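Putative aspartate aminotransferase (Thermus thermophilus, PDB 1IUG) probably catalyses transfer of an amino group from amino acids such as aspartate to 2-oxo acids, using pyridoxal 5'-phosphate as cofactor. Local coordinates at residues A262-V267 with L335-M340; A303-V308 with R342-E347. All coordinates share one frame; numbering follows the deposited sequence.

Contact 1: residues A262-V267 with L335-M340; sequences ALLYGV and LGVAGM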
loop_
_atom_site.group_PDB
_atom_site.type_symbol
_atom_site.label_atom_id
_atom_site.label_comp_id
_atom_site.label_asym_id
_atom_site.label_seq_id
_atom_site.Cartn_x
_atom_site.Cartn_y
_atom_site.Cartn_z
ATOM N N ALA A 262 -22.420 -0.350 -22.728
ATOM C CA ALA A 262 -23.034 -0.099 -24.029
ATOM C C ALA A 262 -24.320 0.701 -23.821
ATOM O O ALA A 262 -24.728 1.483 -24.682
ATOM C CB ALA A 262 -23.335 -1.411 -24.730
ATOM N N LEU A 263 -24.945 0.493 -22.665
ATOM C CA LEU A 263 -26.171 1.195 -22.300
ATOM C C LEU A 263 -25.875 2.691 -22.168
ATOM O O LEU A 263 -26.670 3.526 -22.603
ATOM C CB LEU A 263 -26.714 0.645 -20.978
ATOM C CG LEU A 263 -28.021 1.235 -20.447
ATOM C CD1 LEU A 263 -29.171 0.886 -21.387
ATOM C CD2 LEU A 263 -28.292 0.703 -19.051
ATOM N N LEU A 264 -24.722 3.019 -21.584
ATOM C CA LEU A 264 -24.311 4.411 -21.400
ATOM C C LEU A 264 -23.988 5.089 -22.730
ATOM O O LEU A 264 -24.355 6.245 -22.945
ATOM C CB LEU A 264 -23.108 4.500 -20.462
ATOM C CG LEU A 264 -23.322 4.012 -19.027
ATOM C CD1 LEU A 264 -22.019 4.123 -18.251
ATOM C CD2 LEU A 264 -24.424 4.812 -18.359
ATOM N N TYR A 265 -23.291 4.377 -23.612
ATOM C CA TYR A 265 -22.952 4.916 -24.925
ATOM C C TYR A 265 -24.208 5.098 -25.765
ATOM O O TYR A 265 -24.302 6.041 -26.548
ATOM C CB TYR A 265 -21.958 4.013 -25.658
ATOM C CG TYR A 265 -20.508 4.316 -25.339
ATOM C CD1 TYR A 265 -19.688 3.356 -24.748
ATOM C CD2 TYR A 265 -19.952 5.562 -25.644
ATOM C CE1 TYR A 265 -18.356 3.622 -24.471
ATOM C CE2 TYR A 265 -18.615 5.842 -25.369
ATOM C CZ TYR A 265 -17.824 4.866 -24.782
ATOM O OH TYR A 265 -16.504 5.131 -24.498
ATOM N N GLY A 266 -25.181 4.207 -25.576
ATOM C CA GLY A 266 -26.429 4.299 -26.317
ATOM C C GLY A 266 -27.167 5.588 -25.992
ATOM O O GLY A 266 -27.618 6.295 -26.889
ATOM N N VAL A 267 -27.256 5.905 -24.704
ATOM C CA VAL A 267 -27.933 7.114 -24.238
ATOM C C VAL A 267 -27.225 8.383 -24.709
ATOM O O VAL A 267 -27.874 9.335 -25.148
ATOM C CB VAL A 267 -28.036 7.130 -22.696
ATOM C CG1 VAL A 267 -28.619 8.450 -22.211
ATOM C CG2 VAL A 267 -28.890 5.966 -22.219
ATOM N N LEU A 335 -30.095 0.701 -15.454
ATOM C CA LEU A 335 -31.220 1.311 -16.166
ATOM C C LEU A 335 -31.589 2.633 -15.491
ATOM O O LEU A 335 -31.985 3.595 -16.150
ATOM C CB LEU A 335 -32.436 0.377 -16.186
ATOM C CG LEU A 335 -32.435 -0.836 -17.122
ATOM C CD1 LEU A 335 -33.747 -1.612 -16.974
ATOM C CD2 LEU A 335 -32.265 -0.386 -18.564
ATOM N N GLY A 336 -31.435 2.675 -14.170
ATOM C CA GLY A 336 -31.726 3.886 -13.425
ATOM C C GLY A 336 -30.728 4.980 -13.760
ATOM O O GLY A 336 -31.105 6.148 -13.882
ATOM N N VAL A 337 -29.458 4.599 -13.908
ATOM C CA VAL A 337 -28.388 5.537 -14.248
ATOM C C VAL A 337 -28.644 6.088 -15.651
ATOM O O VAL A 337 -28.409 7.270 -15.917
ATOM C CB VAL A 337 -26.984 4.854 -14.219
ATOM C CG1 VAL A 337 -25.907 5.839 -14.632
ATOM C CG2 VAL A 337 -26.680 4.325 -12.833
ATOM N N ALA A 338 -29.121 5.217 -16.542
ATOM C CA ALA A 338 -29.433 5.599 -17.916
ATOM C C ALA A 338 -30.496 6.696 -17.912
ATOM O O ALA A 338 -30.437 7.633 -18.711
ATOM C CB ALA A 338 -29.927 4.384 -18.702
ATOM N N GLY A 339 -31.462 6.571 -17.004
ATOM C CA GLY A 339 -32.517 7.561 -16.893
ATOM C C GLY A 339 -31.961 8.879 -16.385
ATOM O O GLY A 339 -32.371 9.950 -16.837
ATOM N N MET A 340 -31.024 8.791 -15.444
ATOM C CA MET A 340 -30.379 9.968 -14.868
ATOM C C MET A 340 -29.574 10.676 -15.951
ATOM O O MET A 340 -29.514 11.905 -15.994
ATOM C CB MET A 340 -29.435 9.561 -13.735
ATOM C CG MET A 340 -28.744 10.736 -13.051
ATOM S SD MET A 340 -27.312 10.243 -12.080
ATOM C CE MET A 340 -28.104 9.384 -10.715
#

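Contact 2: residues A303-V308 with R342-E347; sequences AQRGAV and REVLEE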
loop_
_atom_site.group_PDB
_atom_site.type_symbol
_atom_site.label_atom_id
_atom_site.label_comp_id
_atom_site.label_asym_id
_atom_site.label_seq_id
_atom_site.Cartn_x
_atom_site.Cartn_y
_atom_site.Cartn_z
ATOM N N ALA A 303 -24.065 15.962 -10.112
ATOM C CA ALA A 303 -23.933 16.158 -8.669
ATOM C C ALA A 303 -25.267 16.427 -7.977
ATOM O O ALA A 303 -25.540 15.853 -6.920
ATOM C CB ALA A 303 -22.943 17.281 -8.366
ATOM N N GLN A 304 -26.101 17.282 -8.571
ATOM C CA GLN A 304 -27.400 17.588 -7.975
ATOM C C GLN A 304 -28.340 16.375 -7.996
ATOM O O GLN A 304 -29.363 16.363 -7.313
ATOM C CB GLN A 304 -28.046 18.829 -8.622
ATOM C CG GLN A 304 -28.325 18.737 -10.116
ATOM C CD GLN A 304 -28.879 20.039 -10.702
ATOM O OE1 GLN A 304 -28.135 20.995 -10.947
ATOM N NE2 GLN A 304 -30.189 20.071 -10.942
ATOM N N ARG A 305 -27.968 15.353 -8.765
ATOM C CA ARG A 305 -28.745 14.115 -8.862
ATOM C C ARG A 305 -28.144 13.094 -7.886
ATOM O O ARG A 305 -28.625 11.966 -7.785
ATOM C CB ARG A 305 -28.670 13.524 -10.277
ATOM C CG ARG A 305 -29.004 14.458 -11.431
ATOM C CD ARG A 305 -30.410 15.009 -11.355
ATOM N NE ARG A 305 -30.906 15.429 -12.669
ATOM C CZ ARG A 305 -30.533 16.536 -13.306
ATOM N NH1 ARG A 305 -29.645 17.361 -12.768
ATOM N NH2 ARG A 305 -31.068 16.833 -14.481
ATOM N N GLY A 306 -27.056 13.482 -7.222
ATOM C CA GLY A 306 -26.393 12.606 -6.265
ATOM C C GLY A 306 -25.353 11.666 -6.858
ATOM O O GLY A 306 -25.041 10.632 -6.264
ATOM N N ALA A 307 -24.792 12.031 -8.007
ATOM C CA ALA A 307 -23.792 11.192 -8.665
ATOM C C ALA A 307 -22.438 11.873 -8.823
ATOM O O ALA A 307 -22.352 13.091 -8.973
ATOM C CB ALA A 307 -24.306 10.729 -10.027
ATOM N N VAL A 308 -21.382 11.067 -8.785
ATOM C CA VAL A 308 -20.020 11.565 -8.944
ATOM C C VAL A 308 -19.478 11.031 -10.262
ATOM O O VAL A 308 -19.496 9.817 -10.505
ATOM C CB VAL A 308 -19.090 11.096 -7.795
ATOM C CG1 VAL A 308 -17.703 11.704 -7.963
ATOM C CG2 VAL A 308 -19.680 11.482 -6.438
ATOM N N ARG A 342 -30.246 10.541 -19.111
ATOM C CA ARG A 342 -31.248 11.147 -19.991
ATOM C C ARG A 342 -31.581 12.540 -19.466
ATOM O O ARG A 342 -31.530 13.517 -20.205
ATOM C CB ARG A 342 -32.554 10.343 -19.996
ATOM C CG ARG A 342 -32.520 8.964 -20.623
ATOM C CD ARG A 342 -32.123 9.002 -22.086
ATOM N NE ARG A 342 -32.766 7.960 -22.894
ATOM C CZ ARG A 342 -32.857 6.668 -22.575
ATOM N NH1 ARG A 342 -32.351 6.200 -21.440
ATOM N NH2 ARG A 342 -33.449 5.832 -23.415
ATOM N N GLU A 343 -31.914 12.615 -18.178
ATOM C CA GLU A 343 -32.274 13.876 -17.532
ATOM C C GLU A 343 -31.198 14.951 -17.623
ATOM O O GLU A 343 -31.506 16.118 -17.859
ATOM C CB GLU A 343 -32.656 13.639 -16.069
ATOM C CG GLU A 343 -33.876 12.742 -15.895
ATOM C CD GLU A 343 -34.381 12.675 -14.460
ATOM O OE1 GLU A 343 -33.754 13.281 -13.565
ATOM O OE2 GLU A 343 -35.418 12.010 -14.234
ATOM N N VAL A 344 -29.941 14.559 -17.424
ATOM C CA VAL A 344 -28.822 15.498 -17.498
ATOM C C VAL A 344 -28.686 16.042 -18.920
ATOM O O VAL A 344 -28.354 17.211 -19.117
ATOM C CB VAL A 344 -27.495 14.828 -17.062
ATOM C CG1 VAL A 344 -26.315 15.751 -17.321
ATOM C CG2 VAL A 344 -27.556 14.475 -15.587
ATOM N N LEU A 345 -28.965 15.186 -19.901
ATOM C CA LEU A 345 -28.893 15.556 -21.307
ATOM C C LEU A 345 -29.981 16.573 -21.674
ATOM O O LEU A 345 -29.709 17.558 -22.362
ATOM C CB LEU A 345 -28.998 14.300 -22.181
ATOM C CG LEU A 345 -27.721 13.789 -22.859
ATOM C CD1 LEU A 345 -26.506 13.990 -21.977
ATOM C CD2 LEU A 345 -27.886 12.329 -23.235
ATOM N N GLU A 346 -31.194 16.348 -21.175
ATOM C CA GLU A 346 -32.324 17.239 -21.435
ATOM C C GLU A 346 -32.134 18.614 -20.801
ATOM O O GLU A 346 -32.740 19.591 -21.240
ATOM C CB GLU A 346 -33.625 16.626 -20.910
ATOM C CG GLU A 346 -34.017 15.308 -21.568
ATOM C CD GLU A 346 -35.275 14.690 -20.970
ATOM O OE1 GLU A 346 -35.667 15.069 -19.842
ATOM O OE2 GLU A 346 -35.871 13.812 -21.633
ATOM N N GLU A 347 -31.307 18.678 -19.760
ATOM C CA GLU A 347 -31.043 19.929 -19.055
ATOM C C GLU A 347 -29.925 20.756 -19.688
ATOM O O GLU A 347 -30.075 21.964 -19.875
ATOM C CB GLU A 347 -30.706 19.656 -17.582
ATOM C CG GLU A 347 -30.485 20.922 -16.751
ATOM C CD GLU A 347 -30.029 20.640 -15.326
ATOM O OE1 GLU A 347 -28.937 21.116 -14.950
ATOM O OE2 GLU A 347 -30.762 19.959 -14.579
#

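Contact 1: residues A262-V267 with L335-M340
Helices 250-270 and 331-348 run side by side in the same sense here, their axes in segments 262-267 and 335-340 approaching to 9.8 Å at an angle of 21°. The side chains that meet between these two segments are all apolar, and the packing centres on A338. Its methyl points at the facing helix and is met by two of that helix's side chains: L263 CD2 lies 4.0 Å from A338 CB, and V267 CG2 touches the same CB one turn further on, also at 4.0 Å. Alanine suits the place because its short side chain lets L263 and V267, both directed at the partner helix, reach its surface; the backbones come closest here, with L264 CA 6.3 Å from A338 CA.

Leucine-to-leucine and leucine-to-valine contacts flank this centre. L263 holds CG anti to its backbone N (chi1 -178°), which sends the branch across the gap. L335 starts out pointing away from helix 250-270, yet its longer chain curls back so that L335 CD2 rests 4.1 Å from L263 CD2, on the more exposed margin. Deeper in, L264 and V337 cross obliquely, L264 CD2 lying 4.1 Å from V337 CG1. Branched aliphatic groups fit such a seam, since they fill it without bringing polar atoms that would need partners.

Beneath the pair lies the mixed sheet that includes strands 3-4 and 285-288, a layering of helices on a sheet consistent with the smaller domain of class-V aminotransferases: L264 rests on A285 of strand 285-288, V337 on W3 of strand 3-4, and both on L325 in a loop. Y265 fastens helix 250-270 to strand 285-288, its OH hydrogen-bonded to A286 N and its ring edge-to-face with F280, while V267 also packs against F341 and L345 of helix 331-348.

Contact 2: residues A303-V308 with R342-E347
R305 has CG anti to its carbonyl carbon (chi1 -52°) and bends at chi2 (-60°), which carries its guanidinium to helix 331-348; E347, extended with CG anti to the backbone N (chi1 -177°), reaches back. One carboxylate oxygen takes both terminal nitrogens: R305 NH2 binds E347 OE2 at 3.1 Å, approaching from above the carboxylate plane, and R305 NH1 adds a weak bond to that oxygen at 3.4 Å. One turn earlier, E343 OE1 lies in the guanidinium plane, 3.7 Å from R305 NE, a long salt bridge. Arginine suits the site because its flat head offers its edge to two acids while V344 CG2 covers a face, 4.3 Å above the plane. An alanine at R305 would remove both salt bridges and the packing on V344, and would probably leave the two acids with less charge compensation and the turn less firmly tied to the helix. G306, with positive phi, closes helix 295-303 in a Schellman motif, where a CB would press on the R305 carbonyl O, and turns the chain into strand 307-311. That strand pairs with strand 3-4, where A307 touches W3, while V344 and E347 of helix 331-348 pack on A301 of helix 295-303.

From the N terminus, strand 3-4 comes first, and W3 later receives side chains from both contacts. The chain next reaches helix 250-270, the first partner of contact 1, and then the turn at 303-308 that opens contact 2. Helix 331-348 completes both: 335-340 closes a loop of 67 residues, and 342-347 one of 33. The segments alternate along the chain, so the two loops cross rather than nest. Their centres lie 12 Å apart, bridged by V267 CG1 against R342 CD at 3.5 Å and by M340 against R305 and A307. The C-terminal helix thus joins helix 250-270 to the junction between helix 295-303 and strand 307-311.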